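Thiamine phosphate pyrophosphorylase (Bacteroides thetaiotaomicron VPI-5482, PDB 3CEU) probably catalyses the thiamine-phosphate diphosphorylase reaction, joining the pyrimidine and thiazole phosphate halves into thiamine phosphate on the route to thiamine diphosphate. Local coordinates at residues V6-F11 against L32-T37; T59-Y64 against A78-E83; N70-H75 against A88-C93. One frame throughout, in Å; residues are numbered along the deposited sequence.

All three contacts lie in one closed eight-stranded parallel TIM barrel. Contact 1 joins the loops that follow strands 2-6 and 29-32, contact 2 those that follow strands 57-59 and 73-75, and contact 3 pairs strand 73-75 with strand 90-95. Contact 1 closes before contact 2 opens, whereas the segments of contacts 2 and 3 alternate along the chain. Between centres, contact 2 lies about 12 Å from contact 1 and about 10 Å from contact 3, while contacts 1 and 3 are about 16 Å apart and do not touch. Together they involve the first five strands and the loops after the first four, on the C-terminal side where TIM-barrel enzymes carry their active sites.

Contact 1: V6-F11 against L32-T37; sequences VTTPTF and LRKPET
Lys34 lays its aliphatic chain over one face of the Phe11 ring, and its CE stands above the middle of that face, 4.0 Å from the Phe11 centroid, in a CH-pi contact. A bend at chi2 (-60°) turns CD off the extended line. Nearer the rim, Lys34 CG rests 3.4 Å from Phe11 CZ. Lys34 NZ stays above the same face, 4.8 Å from the Phe11 centroid, which makes a cation-pi interaction.

Two backbone carbonyls of the opposite loop grip the amine. Thr8 O accepts from Lys34 NZ at 2.6 Å, and Thr10 O accepts from Lys34 NZ at 2.9 Å, the donor standing above the second carbonyl's plane, 66° out of it. Within that plane, Thr8 OG1 donates to Thr10 O over 3.0 Å, so this oxygen serves two donors. Glu15, at the start of helix 15-24, adds a salt bridge to Lys34 NZ.

Next to Lys34, Arg33 N donates to Thr7 OG1 across 3.0 Å in a nearly straight bond (164°), while Thr7 CG2 packs against CA and CD1 of Leu32. Pro9 CB meets Pro35 CD at 3.8 Å. The two backbones also exchange CA-H...O contacts, from Pro9 CA to Arg33 O and from Lys34 CA to Pro9 O. Pro9 CG comes to the edge of the Arg33 guanidinium, and Pro35 CG from the same loop as the arginine lies over one face of that group, offset toward the rim.

Lys34 thereby ties together the loops that follow the first two barrel strands. Its buried amine is surrounded by two carbonyl oxygens, a carboxylate and an aromatic face, a setting that would suit a cationic group and fixes its direction.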
ATOM      1  N   VAL A   6      -1.033  -3.839   0.448  1.00 14.11           N
ATOM      2  CA  VAL A   6      -2.123  -3.892  -0.516  1.00 16.90           C
ATOM      3  C   VAL A   6      -2.818  -5.239  -0.312  1.00 15.28           C
ATOM      4  O   VAL A   6      -2.150  -6.261  -0.107  1.00  8.47           O
ATOM      5  CB  VAL A   6      -1.636  -3.814  -1.991  1.00 14.77           C
ATOM      6  CG1 VAL A   6      -2.842  -3.798  -2.923  1.00  6.20           C
ATOM      7  CG2 VAL A   6      -0.786  -2.579  -2.219  1.00  9.88           C
ATOM      8  N   THR A   7      -4.151  -5.232  -0.339  1.00 10.31           N
ATOM      9  CA  THR A   7      -4.931  -6.459  -0.179  1.00  8.38           C
ATOM     10  C   THR A   7      -4.661  -7.361  -1.373  1.00 15.51           C
ATOM     11  O   THR A   7      -3.901  -7.016  -2.273  1.00 23.41           O
ATOM     12  CB  THR A   7      -6.456  -6.216  -0.207  1.00  7.86           C
ATOM     13  OG1 THR A   7      -6.820  -5.720  -1.502  1.00 12.92           O
ATOM     14  CG2 THR A   7      -6.892  -5.235   0.862  1.00  6.15           C
ATOM     15  N   THR A   8      -5.310  -8.516  -1.367  1.00 19.71           N
ATOM     16  CA  THR A   8      -5.220  -9.477  -2.459  1.00 20.14           C
ATOM     17  C   THR A   8      -6.302  -9.079  -3.468  1.00 20.84           C
ATOM     18  O   THR A   8      -7.319  -8.487  -3.090  1.00 18.10           O
ATOM     19  CB  THR A   8      -5.522 -10.895  -1.963  1.00 16.12           C
ATOM     20  OG1 THR A   8      -6.610 -10.847  -1.034  1.00 10.66           O
ATOM     21  CG2 THR A   8      -4.308 -11.497  -1.290  1.00 12.81           C
ATOM     22  N   PRO A   9      -6.107  -9.410  -4.755  1.00 18.95           N
ATOM     23  CA  PRO A   9      -7.081  -9.069  -5.795  1.00 15.38           C
ATOM     24  C   PRO A   9      -8.453  -9.709  -5.569  1.00 19.54           C
ATOM     25  O   PRO A   9      -9.460  -9.208  -6.065  1.00 16.21           O
ATOM     26  CB  PRO A   9      -6.415  -9.574  -7.075  1.00  9.78           C
ATOM     27  CG  PRO A   9      -4.945  -9.532  -6.748  1.00 27.37           C
ATOM     28  CD  PRO A   9      -4.928 -10.071  -5.339  1.00 22.25           C
ATOM     29  N   THR A  10      -8.484 -10.808  -4.820  1.00 17.01           N
ATOM     30  CA  THR A  10      -9.729 -11.511  -4.552  1.00 15.63           C
ATOM     31  C   THR A  10     -10.127 -11.557  -3.072  1.00 18.72           C
ATOM     32  O   THR A  10      -9.288 -11.395  -2.185  1.00 13.99           O
ATOM     33  CB  THR A  10      -9.676 -12.962  -5.113  1.00 17.74           C
ATOM     34  OG1 THR A  10     -10.708 -13.747  -4.503  1.00 27.01           O
ATOM     35  CG2 THR A  10      -8.333 -13.607  -4.838  1.00 17.63           C
ATOM     36  N   PHE A  11     -11.423 -11.770  -2.832  1.00 22.16           N
ATOM     37  CA  PHE A  11     -12.016 -11.850  -1.493  1.00 19.87           C
ATOM     38  C   PHE A  11     -11.894 -13.263  -0.921  1.00 24.62           C
ATOM     39  O   PHE A  11     -12.074 -14.246  -1.641  1.00 33.27           O
ATOM     40  CB  PHE A  11     -13.508 -11.476  -1.555  1.00 13.97           C
ATOM     41  CG  PHE A  11     -13.765 -10.002  -1.746  1.00 13.35           C
ATOM     42  CD1 PHE A  11     -13.849  -9.150  -0.651  1.00  7.75           C
ATOM     43  CD2 PHE A  11     -13.888  -9.463  -3.017  1.00  2.87           C
ATOM     44  CE1 PHE A  11     -14.048  -7.779  -0.822  1.00 19.50           C
ATOM     45  CE2 PHE A  11     -14.086  -8.093  -3.192  1.00 20.90           C
ATOM     46  CZ  PHE A  11     -14.167  -7.251  -2.093  1.00 12.07           C
ATOM     47  N   LEU A  32      -7.001  -1.047  -0.486  1.00 13.32           N
ATOM     48  CA  LEU A  32      -8.031  -1.998  -0.881  1.00 15.70           C
ATOM     49  C   LEU A  32      -8.079  -2.074  -2.397  1.00 14.02           C
ATOM     50  O   LEU A  32      -8.516  -1.139  -3.062  1.00 16.22           O
ATOM     51  CB  LEU A  32      -9.394  -1.553  -0.330  1.00 11.57           C
ATOM     52  CG  LEU A  32     -10.618  -2.402  -0.659  1.00 13.80           C
ATOM     53  CD1 LEU A  32     -10.398  -3.843  -0.209  1.00 14.41           C
ATOM     54  CD2 LEU A  32     -11.841  -1.812   0.025  1.00  9.53           C
ATOM     55  N   ARG A  33      -7.612  -3.188  -2.939  1.00 21.68           N
ATOM     56  CA  ARG A  33      -7.611  -3.384  -4.382  1.00 20.60           C
ATOM     57  C   ARG A  33      -8.244  -4.730  -4.719  1.00 17.41           C
ATOM     58  O   ARG A  33      -7.662  -5.786  -4.469  1.00 14.47           O
ATOM     59  CB  ARG A  33      -6.174  -3.295  -4.913  1.00 22.06           C
ATOM     60  CG  ARG A  33      -5.997  -3.465  -6.418  1.00 15.12           C
ATOM     61  CD  ARG A  33      -4.563  -3.125  -6.818  1.00 16.50           C
ATOM     62  NE  ARG A  33      -4.228  -3.504  -8.187  1.00 20.11           N
ATOM     63  CZ  ARG A  33      -4.082  -4.761  -8.615  1.00 27.21           C
ATOM     64  NH1 ARG A  33      -4.245  -5.787  -7.787  1.00 13.41           N
ATOM     65  NH2 ARG A  33      -3.752  -4.994  -9.881  1.00 28.63           N
ATOM     66  N   LYS A  34      -9.458  -4.665  -5.259  1.00 15.05           N
ATOM     67  CA  LYS A  34     -10.226  -5.844  -5.654  1.00 14.86           C
ATOM     68  C   LYS A  34     -10.702  -5.624  -7.089  1.00 19.01           C
ATOM     69  O   LYS A  34     -11.862  -5.281  -7.321  1.00 19.93           O
ATOM     70  CB  LYS A  34     -11.449  -6.016  -4.754  1.00 16.85           C
ATOM     71  CG  LYS A  34     -11.152  -6.128  -3.268  1.00  9.80           C
ATOM     72  CD  LYS A  34     -10.267  -7.324  -2.976  1.00 20.33           C
ATOM     73  CE  LYS A  34     -10.097  -7.544  -1.480  1.00 18.62           C
ATOM     74  NZ  LYS A  34      -9.176  -8.679  -1.223  1.00 13.91           N
ATOM     75  N   PRO A  35      -9.815  -5.843  -8.069  1.00 16.94           N
ATOM     76  CA  PRO A  35     -10.109  -5.669  -9.495  1.00 23.80           C
ATOM     77  C   PRO A  35     -11.399  -6.331  -9.970  1.00 29.15           C
ATOM     78  O   PRO A  35     -11.644  -7.498  -9.671  1.00 35.04           O
ATOM     79  CB  PRO A  35      -8.890  -6.282 -10.179  1.00 28.92           C
ATOM     80  CG  PRO A  35      -7.794  -6.130  -9.153  1.00  6.04           C
ATOM     81  CD  PRO A  35      -8.497  -6.474  -7.881  1.00 11.95           C
ATOM     82  N   GLU A  36     -12.211  -5.584 -10.715  1.00 34.24           N
ATOM     83  CA  GLU A  36     -13.463  -6.106 -11.275  1.00 37.17           C
ATOM     84  C   GLU A  36     -14.274  -6.919 -10.268  1.00 34.36           C
ATOM     85  O   GLU A  36     -14.448  -8.127 -10.438  1.00 38.56           O
ATOM     86  CB  GLU A  36     -13.154  -7.000 -12.486  1.00 38.87           C
ATOM     87  CG  GLU A  36     -12.377  -6.338 -13.635  1.00 42.88           C
ATOM     88  CD  GLU A  36     -13.225  -5.386 -14.472  1.00 43.63           C
ATOM     89  OE1 GLU A  36     -14.311  -5.797 -14.949  1.00 42.45           O
ATOM     90  OE2 GLU A  36     -12.788  -4.229 -14.671  1.00 48.30           O
ATOM     91  N   THR A  37     -14.797  -6.265  -9.240  1.00 31.36           N
ATOM     92  CA  THR A  37     -15.553  -6.987  -8.226  1.00 31.37           C
ATOM     93  C   THR A  37     -16.799  -6.233  -7.768  1.00 30.70           C
ATOM     94  O   THR A  37     -16.766  -5.015  -7.619  1.00 28.95           O
ATOM     95  CB  THR A  37     -14.650  -7.248  -7.017  1.00 37.85           C
ATOM     96  OG1 THR A  37     -13.352  -7.642  -7.482  1.00 31.47           O
ATOM     97  CG2 THR A  37     -15.219  -8.354  -6.154  1.00 34.37           C
TER

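Contact 2: T59-Y64 against A78-E83; sequences THEHFY and ARNPSE
His60 brings its carbonyl oxygen against the side-chain amide of Asn80, and the same oxygen accepts a hydrogen bond from Asn77 ND2. Its imidazole turns elsewhere, hydrogen-bonding through NE2 to His31 and stacking on His75. Thr59 OG1 donates to Glu61 O over 2.7 Å, in the carbonyl plane and on a lone pair. In the Glu61 side chain, chi2 (79°) bends CD off the extended line; OE1 lies at the edge of the Arg79 guanidinium, in its plane. This salt bridge is long, 3.9 Å from Glu61 OE1 to Arg79 NH2, with the carboxylate and guanidinium planes 31° apart. The other oxygen, OE2, accepts from Lys34 N. His62 points away and hydrogen-bonds through NE2 to Thr37 O. Phe63 then returns to the contact with the far end of its ring: Phe63 CZ meets Asn80 CB at 3.5 Å. Ser82 O lies in the ring plane, 3.4 Å from Phe63 CE1 at the edge. Ile74 and Leu76 also touch this ring. Two neighbouring loops packed together beyond the C-terminal ends of the third and fourth parallel strands belong to the TIM-barrel architecture.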
ATOM      1  N   THR A  59      -9.001   3.005  -1.327  1.00 17.57           N
ATOM      2  CA  THR A  59      -9.608   2.024  -2.241  1.00 15.37           C
ATOM      3  C   THR A  59      -9.311   2.285  -3.712  1.00 17.77           C
ATOM      4  O   THR A  59      -9.285   3.433  -4.156  1.00 16.76           O
ATOM      5  CB  THR A  59     -11.145   1.968  -2.074  1.00 17.05           C
ATOM      6  OG1 THR A  59     -11.690   1.049  -3.025  1.00 12.41           O
ATOM      7  CG2 THR A  59     -11.773   3.335  -2.278  1.00  8.44           C
ATOM      8  N   HIS A  60      -9.094   1.212  -4.463  1.00 13.46           N
ATOM      9  CA  HIS A  60      -8.807   1.324  -5.880  1.00 19.58           C
ATOM     10  C   HIS A  60     -10.062   1.130  -6.727  1.00 14.89           C
ATOM     11  O   HIS A  60     -10.036   1.292  -7.944  1.00 15.28           O
ATOM     12  CB  HIS A  60      -7.752   0.295  -6.311  1.00 12.24           C
ATOM     13  CG  HIS A  60      -6.408   0.503  -5.687  1.00 18.20           C
ATOM     14  ND1 HIS A  60      -5.230   0.219  -6.346  1.00 13.59           N
ATOM     15  CD2 HIS A  60      -6.053   0.948  -4.458  1.00 16.55           C
ATOM     16  CE1 HIS A  60      -4.209   0.481  -5.549  1.00 22.05           C
ATOM     17  NE2 HIS A  60      -4.682   0.923  -4.396  1.00 21.06           N
ATOM     18  N   GLU A  61     -11.168   0.788  -6.086  1.00 14.10           N
ATOM     19  CA  GLU A  61     -12.400   0.578  -6.829  1.00 14.20           C
ATOM     20  C   GLU A  61     -13.572   1.228  -6.126  1.00 11.11           C
ATOM     21  O   GLU A  61     -13.464   1.615  -4.967  1.00 17.02           O
ATOM     22  CB  GLU A  61     -12.652  -0.930  -7.011  1.00 20.76           C
ATOM     23  CG  GLU A  61     -11.755  -1.614  -8.068  1.00 22.73           C
ATOM     24  CD  GLU A  61     -10.343  -1.934  -7.581  1.00 25.29           C
ATOM     25  OE1 GLU A  61      -9.435  -2.079  -8.437  1.00 26.46           O
ATOM     26  OE2 GLU A  61     -10.148  -2.059  -6.353  1.00 22.54           O
ATOM     27  N   HIS A  62     -14.687   1.368  -6.833  1.00 16.03           N
ATOM     28  CA  HIS A  62     -15.885   1.954  -6.241  1.00 13.09           C
ATOM     29  C   HIS A  62     -15.524   3.084  -5.298  1.00 13.90           C
ATOM     30  O   HIS A  62     -15.618   2.960  -4.069  1.00 15.00           O
ATOM     31  CB  HIS A  62     -16.650   0.871  -5.496  1.00 15.37           C
ATOM     32  CG  HIS A  62     -16.918  -0.336  -6.333  1.00 21.83           C
ATOM     33  ND1 HIS A  62     -17.556  -0.265  -7.554  1.00 15.42           N
ATOM     34  CD2 HIS A  62     -16.612  -1.642  -6.144  1.00 23.84           C
ATOM     35  CE1 HIS A  62     -17.631  -1.475  -8.079  1.00 24.81           C
ATOM     36  NE2 HIS A  62     -17.065  -2.328  -7.243  1.00 20.82           N
ATOM     37  N   PHE A  63     -15.112   4.189  -5.897  1.00  8.62           N
ATOM     38  CA  PHE A  63     -14.707   5.365  -5.158  1.00 11.85           C
ATOM     39  C   PHE A  63     -15.806   5.925  -4.257  1.00 14.03           C
ATOM     40  O   PHE A  63     -15.519   6.637  -3.299  1.00 16.06           O
ATOM     41  CB  PHE A  63     -14.204   6.427  -6.147  1.00 14.04           C
ATOM     42  CG  PHE A  63     -12.904   6.058  -6.841  1.00 11.17           C
ATOM     43  CD1 PHE A  63     -12.557   6.649  -8.051  1.00  6.42           C
ATOM     44  CD2 PHE A  63     -12.013   5.156  -6.264  1.00  8.37           C
ATOM     45  CE1 PHE A  63     -11.342   6.366  -8.673  1.00  9.41           C
ATOM     46  CE2 PHE A  63     -10.789   4.863  -6.878  1.00 15.15           C
ATOM     47  CZ  PHE A  63     -10.454   5.470  -8.089  1.00 11.28           C
ATOM     48  N   TYR A  64     -17.060   5.586  -4.533  1.00 10.15           N
ATOM     49  CA  TYR A  64     -18.136   6.106  -3.703  1.00 16.58           C
ATOM     50  C   TYR A  64     -18.002   5.575  -2.271  1.00 22.10           C
ATOM     51  O   TYR A  64     -18.516   6.176  -1.328  1.00 26.89           O
ATOM     52  CB  TYR A  64     -19.497   5.710  -4.266  1.00 18.83           C
ATOM     53  CG  TYR A  64     -19.948   4.332  -3.841  1.00 26.91           C
ATOM     54  CD1 TYR A  64     -19.478   3.185  -4.488  1.00 30.08           C
ATOM     55  CD2 TYR A  64     -20.827   4.171  -2.771  1.00 24.64           C
ATOM     56  CE1 TYR A  64     -19.873   1.914  -4.074  1.00 21.01           C
ATOM     57  CE2 TYR A  64     -21.225   2.914  -2.355  1.00 14.45           C
ATOM     58  CZ  TYR A  64     -20.747   1.794  -3.007  1.00 15.95           C
ATOM     59  OH  TYR A  64     -21.149   0.558  -2.578  1.00 25.05           O
ATOM     60  N   ALA A  78      -5.780   2.314 -13.804  1.00 23.06           N
ATOM     61  CA  ALA A  78      -6.274   2.005 -15.141  1.00 23.12           C
ATOM     62  C   ALA A  78      -7.783   1.809 -15.217  1.00 21.56           C
ATOM     63  O   ALA A  78      -8.451   2.425 -16.050  1.00 27.34           O
ATOM     64  CB  ALA A  78      -5.562   0.775 -15.686  1.00 15.04           C
ATOM     65  N   ARG A  79      -8.322   0.966 -14.347  1.00 14.79           N
ATOM     66  CA  ARG A  79      -9.752   0.700 -14.366  1.00 16.80           C
ATOM     67  C   ARG A  79     -10.568   1.865 -13.806  1.00 17.37           C
ATOM     68  O   ARG A  79     -11.718   2.069 -14.199  1.00 11.47           O
ATOM     69  CB  ARG A  79     -10.035  -0.608 -13.615  1.00 17.51           C
ATOM     70  CG  ARG A  79      -9.419  -1.838 -14.310  1.00 19.42           C
ATOM     71  CD  ARG A  79      -9.312  -3.041 -13.381  1.00 24.67           C
ATOM     72  NE  ARG A  79      -8.538  -2.696 -12.191  1.00 37.46           N
ATOM     73  CZ  ARG A  79      -7.263  -2.316 -12.216  1.00 35.29           C
ATOM     74  NH1 ARG A  79      -6.610  -2.240 -13.373  1.00 42.36           N
ATOM     75  NH2 ARG A  79      -6.643  -1.987 -11.089  1.00 32.35           N
ATOM     76  N   ASN A  80      -9.969   2.644 -12.910  1.00 14.03           N
ATOM     77  CA  ASN A  80     -10.662   3.794 -12.332  1.00 13.16           C
ATOM     78  C   ASN A  80      -9.704   4.977 -12.389  1.00  9.91           C
ATOM     79  O   ASN A  80      -9.137   5.387 -11.381  1.00 15.81           O
ATOM     80  CB  ASN A  80     -11.086   3.478 -10.902  1.00 23.05           C
ATOM     81  CG  ASN A  80     -11.836   2.149 -10.802  1.00 25.76           C
ATOM     82  OD1 ASN A  80     -11.219   1.078 -10.781  1.00 32.98           O
ATOM     83  ND2 ASN A  80     -13.167   2.210 -10.761  1.00  7.22           N
ATOM     84  N   PRO A  81      -9.524   5.552 -13.596  1.00 17.42           N
ATOM     85  CA  PRO A  81      -8.637   6.686 -13.877  1.00 13.11           C
ATOM     86  C   PRO A  81      -9.015   8.075 -13.385  1.00 15.78           C
ATOM     87  O   PRO A  81      -8.213   9.000 -13.496  1.00 11.37           O
ATOM     88  CB  PRO A  81      -8.513   6.645 -15.391  1.00 11.64           C
ATOM     89  CG  PRO A  81      -9.864   6.208 -15.813  1.00 12.18           C
ATOM     90  CD  PRO A  81     -10.183   5.097 -14.839  1.00 16.41           C
ATOM     91  N   SER A  82     -10.204   8.248 -12.829  1.00 13.81           N
ATOM     92  CA  SER A  82     -10.545   9.586 -12.385  1.00 21.86           C
ATOM     93  C   SER A  82     -11.373   9.653 -11.128  1.00 18.21           C
ATOM     94  O   SER A  82     -12.236   8.815 -10.884  1.00 16.76           O
ATOM     95  CB  SER A  82     -11.241  10.329 -13.524  1.00 23.31           C
ATOM     96  OG  SER A  82     -12.112   9.458 -14.225  1.00 29.68           O
ATOM     97  N   GLU A  83     -11.098  10.669 -10.325  1.00 13.44           N
ATOM     98  CA  GLU A  83     -11.830  10.839  -9.085  1.00 26.00           C
ATOM     99  C   GLU A  83     -13.275  11.202  -9.390  1.00 15.99           C
ATOM    100  O   GLU A  83     -13.598  11.623 -10.494  1.00 25.14           O
ATOM    101  CB  GLU A  83     -11.163  11.919  -8.215  1.00 18.68           C
ATOM    102  CG  GLU A  83     -10.972  13.257  -8.913  1.00 36.76           C
ATOM    103  CD  GLU A  83     -10.000  14.172  -8.177  1.00 34.11           C
ATOM    104  OE1 GLU A  83      -9.764  15.299  -8.663  1.00 31.68           O
ATOM    105  OE2 GLU A  83      -9.469  13.765  -7.119  1.00 30.30           O
TER

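Contact 3: N70-H75 against A88-C93; sequences NLMGIH and AGHVSC
The His90 ring carries the CE methyl of Met72, a selenomethionine, over the centre of one face, 3.5 Å from the ring centroid, in a CH-pi contact. Tyr110 meets the His90 ring edge-to-face. The His75 ring has Cys93 CA over a face and Ser92 OG at its edge. ND1 of His75 and OG of Ser92 lie 2.4 Å apart, a doubtfully short hydrogen bond in which either could be the donor. At another edge atom His75 NE2 hydrogen-bonds to Ser94 OG, and His60 stacks on the ring face opposite Cys93 CA.

The backbones are joined as parallel strands: Ile74 N donates to His90 O over 2.8 Å, and Ser92 N donates to Ile74 O over 2.9 Å. Gly73, lacking a side chain, lets His90 O approach its CA to 3.0 Å. On the other face of the sheet Ile74 CG1 and Val91 CG2 touch at 4.2 Å.

His75 and Ser92 both touch His31 of strand 29-32 inside the barrel. The buried His75 imidazole has a polar partner at NE2 and packing on both faces, whereas the state of ND1 and the place of its shared proton stay unsettled.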
ATOM      1  N   ASN A  70     -16.217   6.196   5.232  1.00 23.84           N
ATOM      2  CA  ASN A  70     -15.248   7.126   5.810  1.00 18.46           C
ATOM      3  C   ASN A  70     -13.806   6.679   5.581  1.00 24.45           C
ATOM      4  O   ASN A  70     -12.960   6.770   6.476  1.00 20.33           O
ATOM      5  CB  ASN A  70     -15.499   7.314   7.306  1.00 22.47           C
ATOM      6  CG  ASN A  70     -14.680   8.451   7.881  1.00 27.56           C
ATOM      7  OD1 ASN A  70     -14.725   9.572   7.368  1.00 42.43           O
ATOM      8  ND2 ASN A  70     -13.931   8.178   8.949  1.00 33.32           N
ATOM      9  N   LEU A  71     -13.541   6.193   4.373  1.00 13.52           N
ATOM     10  CA  LEU A  71     -12.209   5.741   4.016  1.00 18.08           C
ATOM     11  C   LEU A  71     -11.270   6.942   3.961  1.00 17.33           C
ATOM     12  O   LEU A  71     -11.707   8.097   3.984  1.00 10.78           O
ATOM     13  CB  LEU A  71     -12.227   5.036   2.657  1.00 17.46           C
ATOM     14  CG  LEU A  71     -13.224   3.885   2.477  1.00 16.62           C
ATOM     15  CD1 LEU A  71     -13.076   3.324   1.072  1.00 21.62           C
ATOM     16  CD2 LEU A  71     -12.981   2.803   3.514  1.00 18.89           C
HETATM   17  N   MSE A  72      -9.978   6.655   3.894  1.00 15.83           N
HETATM   18  CA  MSE A  72      -8.959   7.687   3.840  1.00 18.38           C
HETATM   19  C   MSE A  72      -9.009   8.469   2.529  1.00 15.22           C
HETATM   20  O   MSE A  72      -8.998   9.703   2.532  1.00 15.69           O
HETATM   21  CB  MSE A  72      -7.582   7.048   4.011  1.00 22.76           C
HETATM   22  CG  MSE A  72      -6.436   8.037   4.129  1.00 24.63           C
HETATM   23 SE   MSE A  72      -4.749   7.189   4.641  1.00 41.99          SE
HETATM   24  CE  MSE A  72      -3.762   7.441   2.991  1.00 33.62           C
ATOM     25  N   GLY A  73      -9.061   7.741   1.415  1.00 12.05           N
ATOM     26  CA  GLY A  73      -9.099   8.363   0.102  1.00  9.92           C
ATOM     27  C   GLY A  73      -9.128   7.332  -1.025  1.00 14.39           C
ATOM     28  O   GLY A  73      -9.483   6.175  -0.811  1.00 13.15           O
ATOM     29  N   ILE A  74      -8.736   7.748  -2.224  1.00  8.44           N
ATOM     30  CA  ILE A  74      -8.752   6.868  -3.376  1.00 11.15           C
ATOM     31  C   ILE A  74      -7.413   6.814  -4.113  1.00 14.57           C
ATOM     32  O   ILE A  74      -6.579   7.728  -4.005  1.00 13.16           O
ATOM     33  CB  ILE A  74      -9.819   7.317  -4.373  1.00 11.42           C
ATOM     34  CG1 ILE A  74      -9.451   8.696  -4.925  1.00 13.83           C
ATOM     35  CG2 ILE A  74     -11.175   7.374  -3.687  1.00  2.32           C
ATOM     36  CD1 ILE A  74     -10.301   9.159  -6.076  1.00  1.41           C
ATOM     37  N   HIS A  75      -7.215   5.738  -4.870  1.00  6.20           N
ATOM     38  CA  HIS A  75      -5.992   5.551  -5.648  1.00  5.45           C
ATOM     39  C   HIS A  75      -6.407   5.384  -7.093  1.00  7.59           C
ATOM     40  O   HIS A  75      -6.960   4.356  -7.463  1.00  1.95           O
ATOM     41  CB  HIS A  75      -5.246   4.298  -5.199  1.00  2.75           C
ATOM     42  CG  HIS A  75      -3.846   4.225  -5.707  1.00  9.26           C
ATOM     43  ND1 HIS A  75      -2.841   5.033  -5.224  1.00 12.03           N
ATOM     44  CD2 HIS A  75      -3.276   3.439  -6.653  1.00 13.49           C
ATOM     45  CE1 HIS A  75      -1.713   4.745  -5.842  1.00 10.02           C
ATOM     46  NE2 HIS A  75      -1.946   3.782  -6.715  1.00 19.95           N
ATOM     47  N   ALA A  88     -13.312  15.213  -2.753  1.00 36.70           N
ATOM     48  CA  ALA A  88     -12.524  16.010  -1.828  1.00 34.53           C
ATOM     49  C   ALA A  88     -11.933  15.049  -0.815  1.00 30.24           C
ATOM     50  O   ALA A  88     -12.645  14.520   0.037  1.00 35.93           O
ATOM     51  CB  ALA A  88     -13.411  17.035  -1.128  1.00 40.43           C
ATOM     52  N   GLY A  89     -10.634  14.810  -0.918  1.00 22.06           N
ATOM     53  CA  GLY A  89      -9.998  13.897   0.007  1.00 14.03           C
ATOM     54  C   GLY A  89      -8.651  13.424  -0.494  1.00 23.19           C
ATOM     55  O   GLY A  89      -8.120  13.940  -1.475  1.00 13.81           O
ATOM     56  N   HIS A  90      -8.100  12.429   0.190  1.00 20.72           N
ATOM     57  CA  HIS A  90      -6.802  11.873  -0.157  1.00 20.94           C
ATOM     58  C   HIS A  90      -6.845  11.159  -1.507  1.00 21.15           C
ATOM     59  O   HIS A  90      -7.642  10.246  -1.722  1.00 24.56           O
ATOM     60  CB  HIS A  90      -6.355  10.906   0.946  1.00 20.23           C
ATOM     61  CG  HIS A  90      -4.952  10.411   0.790  1.00 25.43           C
ATOM     62  ND1 HIS A  90      -4.590   9.469  -0.149  1.00 26.74           N
ATOM     63  CD2 HIS A  90      -3.813  10.748   1.443  1.00 31.17           C
ATOM     64  CE1 HIS A  90      -3.291   9.247  -0.070  1.00 23.42           C
ATOM     65  NE2 HIS A  90      -2.795  10.011   0.887  1.00 41.10           N
ATOM     66  N   VAL A  91      -5.995  11.591  -2.423  1.00 16.34           N
ATOM     67  CA  VAL A  91      -5.944  10.965  -3.727  1.00 16.03           C
ATOM     68  C   VAL A  91      -4.505  10.542  -3.944  1.00 15.80           C
ATOM     69  O   VAL A  91      -3.589  11.204  -3.462  1.00 14.61           O
ATOM     70  CB  VAL A  91      -6.372  11.946  -4.837  1.00  6.09           C
ATOM     71  CG1 VAL A  91      -5.428  13.132  -4.863  1.00 14.36           C
ATOM     72  CG2 VAL A  91      -6.394  11.238  -6.181  1.00  5.60           C
ATOM     73  N   SER A  92      -4.312   9.435  -4.654  1.00 14.52           N
ATOM     74  CA  SER A  92      -2.974   8.917  -4.932  1.00 10.17           C
ATOM     75  C   SER A  92      -2.999   8.120  -6.222  1.00 16.15           C
ATOM     76  O   SER A  92      -4.067   7.709  -6.675  1.00  9.47           O
ATOM     77  CB  SER A  92      -2.514   8.004  -3.799  1.00  9.50           C
ATOM     78  OG  SER A  92      -3.322   6.843  -3.751  1.00 11.90           O
ATOM     79  N   CYS A  93      -1.818   7.886  -6.796  1.00 19.22           N
ATOM     80  CA  CYS A  93      -1.690   7.122  -8.045  1.00 22.51           C
ATOM     81  C   CYS A  93      -0.310   6.490  -8.168  1.00 18.92           C
ATOM     82  O   CYS A  93       0.580   6.747  -7.365  1.00 27.41           O
ATOM     83  CB  CYS A  93      -1.900   8.031  -9.255  1.00 30.92           C
ATOM     84  SG  CYS A  93      -0.492   9.101  -9.589  1.00 25.02           S
TER